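Local coordinates for enoyl-CoA hydratase/isomerase family protein (Pseudomonas syringae pv. tomato, PDB 3OT6) that probably acts on acyl-CoA thioesters as a crotonase-fold enoyl-CoA hydratase or isomerase, its own substrate and reaction being undefined, at residues 32-37 / 84-89. Sequence-based numbering, arbitrary orientation.
Sequences DVIIAF and STLARR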
loop_
_atom_site.group_PDB
_atom_site.type_symbol
_atom_site.label_atom_id
_atom_site.label_comp_id
_atom_site.label_asym_id
_atom_site.label_seq_id
_atom_site.Cartn_x
_atom_site.Cartn_y
_atom_site.Cartn_z
ATOM N N ASP A 32 -3.730 1.577 15.239
ATOM C CA ASP A 32 -2.350 1.534 15.734
ATOM C C ASP A 32 -1.371 1.300 14.594
ATOM O O ASP A 32 -0.345 1.959 14.520
ATOM C CB ASP A 32 -2.202 0.379 16.730
ATOM C CG ASP A 32 -2.887 0.651 18.087
ATOM O OD1 ASP A 32 -3.404 1.764 18.348
ATOM O OD2 ASP A 32 -2.912 -0.320 18.904
ATOM N N VAL A 33 -1.706 0.386 13.674
ATOM C CA VAL A 33 -0.859 0.153 12.508
ATOM C C VAL A 33 -0.603 1.424 11.738
ATOM O O VAL A 33 0.522 1.679 11.376
ATOM C CB VAL A 33 -1.371 -0.970 11.617
ATOM C CG1 VAL A 33 -0.648 -0.985 10.304
ATOM C CG2 VAL A 33 -1.161 -2.325 12.322
ATOM N N ILE A 34 -1.604 2.269 11.571
ATOM C CA ILE A 34 -1.433 3.476 10.775
ATOM C C ILE A 34 -0.552 4.506 11.491
ATOM O O ILE A 34 0.261 5.185 10.866
ATOM C CB ILE A 34 -2.806 4.068 10.377
ATOM C CG1 ILE A 34 -3.530 3.057 9.468
ATOM C CG2 ILE A 34 -2.639 5.429 9.704
ATOM C CD1 ILE A 34 -4.964 3.353 9.281
ATOM N N ILE A 35 -0.748 4.618 12.808
ATOM C CA ILE A 35 0.066 5.445 13.644
ATOM C C ILE A 35 1.536 4.948 13.583
ATOM O O ILE A 35 2.479 5.735 13.388
ATOM C CB ILE A 35 -0.438 5.431 15.062
ATOM C CG1 ILE A 35 -1.781 6.190 15.146
ATOM C CG2 ILE A 35 0.583 6.146 15.930
ATOM C CD1 ILE A 35 -2.472 6.062 16.462
ATOM N N ALA A 36 1.727 3.649 13.711
ATOM C CA ALA A 36 3.064 3.090 13.593
ATOM C C ALA A 36 3.628 3.497 12.267
ATOM O O ALA A 36 4.759 3.960 12.244
ATOM C CB ALA A 36 3.054 1.562 13.743
ATOM N N PHE A 37 2.856 3.347 11.168
ATOM C CA PHE A 37 3.322 3.643 9.789
ATOM C C PHE A 37 3.711 5.101 9.642
ATOM O O PHE A 37 4.745 5.399 9.093
ATOM C CB PHE A 37 2.238 3.314 8.723
ATOM C CG PHE A 37 2.488 2.063 7.983
ATOM C CD1 PHE A 37 1.584 1.000 8.073
ATOM C CD2 PHE A 37 3.636 1.926 7.187
ATOM C CE1 PHE A 37 1.834 -0.202 7.412
ATOM C CE2 PHE A 37 3.909 0.758 6.532
ATOM C CZ PHE A 37 3.008 -0.339 6.645
ATOM N N SER A 84 -6.703 6.003 4.091
ATOM C CA SER A 84 -6.641 6.743 2.835
ATOM C C SER A 84 -5.631 7.911 2.886
ATOM O O SER A 84 -4.942 8.181 1.879
ATOM C CB SER A 84 -8.005 7.320 2.519
ATOM O OG SER A 84 -8.911 6.252 2.374
ATOM N N THR A 85 -5.604 8.635 4.043
ATOM C CA THR A 85 -4.655 9.724 4.306
ATOM C C THR A 85 -3.221 9.148 4.224
ATOM O O THR A 85 -2.320 9.786 3.603
ATOM C CB THR A 85 -4.908 10.358 5.714
ATOM O OG1 THR A 85 -6.189 11.055 5.738
ATOM C CG2 THR A 85 -3.793 11.301 6.110
ATOM N N LEU A 86 -3.032 7.926 4.762
ATOM C CA LEU A 86 -1.743 7.238 4.683
ATOM C C LEU A 86 -1.438 6.895 3.237
ATOM O O LEU A 86 -0.283 7.044 2.810
ATOM C CB LEU A 86 -1.658 5.979 5.585
ATOM C CG LEU A 86 -0.464 5.039 5.378
ATOM C CD1 LEU A 86 0.876 5.726 5.829
ATOM C CD2 LEU A 86 -0.600 3.690 6.104
ATOM N N ALA A 87 -2.430 6.442 2.461
ATOM C CA ALA A 87 -2.163 6.178 1.029
ATOM C C ALA A 87 -1.707 7.493 0.319
ATOM O O ALA A 87 -0.776 7.498 -0.489
ATOM C CB ALA A 87 -3.410 5.537 0.287
ATOM N N ARG A 88 -2.396 8.577 0.577
ATOM C CA ARG A 88 -2.045 9.851 0.016
ATOM C C ARG A 88 -0.619 10.271 0.492
ATOM O O ARG A 88 0.150 10.865 -0.244
ATOM C CB ARG A 88 -3.093 10.879 0.433
ATOM C CG ARG A 88 -3.047 12.119 -0.398
ATOM C CD ARG A 88 -2.865 13.275 0.500
ATOM N NE ARG A 88 -3.013 14.562 -0.151
ATOM C CZ ARG A 88 -1.986 15.375 -0.376
ATOM N NH1 ARG A 88 -0.769 15.001 0.016
ATOM N NH2 ARG A 88 -2.179 16.534 -0.987
ATOM N N ARG A 89 -0.236 9.923 1.704
ATOM C CA ARG A 89 1.052 10.384 2.174
ATOM C C ARG A 89 2.104 9.578 1.465
ATOM O O ARG A 89 3.099 10.121 1.046
ATOM C CB ARG A 89 1.192 10.247 3.691
ATOM C CG ARG A 89 2.597 10.440 4.149
ATOM C CD ARG A 89 2.767 10.176 5.622
ATOM N NE ARG A 89 4.094 10.625 6.008
ATOM C CZ ARG A 89 4.574 10.570 7.228
ATOM N NH1 ARG A 89 3.851 10.074 8.212
ATOM N NH2 ARG A 89 5.770 11.034 7.452
#
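L86 reaches from one helix to the base of the F37 side chain on the other, and its two methyls do most of the touching. CD2 of L86 lies 3.9 Å from CB of F37, and CD1 of L86 is 4.0 Å from that same CB, so both prongs of the leucine fork face the point where the phenylalanine leaves its backbone. The same CD2 also meets the near part of the ring, 4.0 Å from CG of F37, coming in obliquely. The two side chains cross at roughly a right angle: F37 starts out toward the neighbouring helix, but its ring then turns away, and the leucine lies beside CB and the start of the ring. CB of L86 points toward helix 31-46, and a first torsion of 169° sets CG anti to the backbone N, beside the carbonyl carbon, bringing the branched end to F37. A forked aliphatic residue suits this place, since its two methyls can pack against CB and the first ring atoms without needing a polar partner. I34, one turn earlier than F37, adds a looser touch, its CG2 methyl standing 4.3 Å from CB of L86; its beta branch offers a methyl close to its own backbone.

The contact joins helices 31-46 and 73-91 of the crotonase fold, in which helices pack around a beta-sheet core. No hydrogen bond crosses between the segments, and the three touching residues are buried and apolar. Farther along helix 31-46, N38 and L41 continue the surface against which L86 rests. R89 is long enough to carry its guanidinium group past this apolar patch: NH2 makes salt bridges with D42 and E45, while NH1 donates to the backbone O of N38.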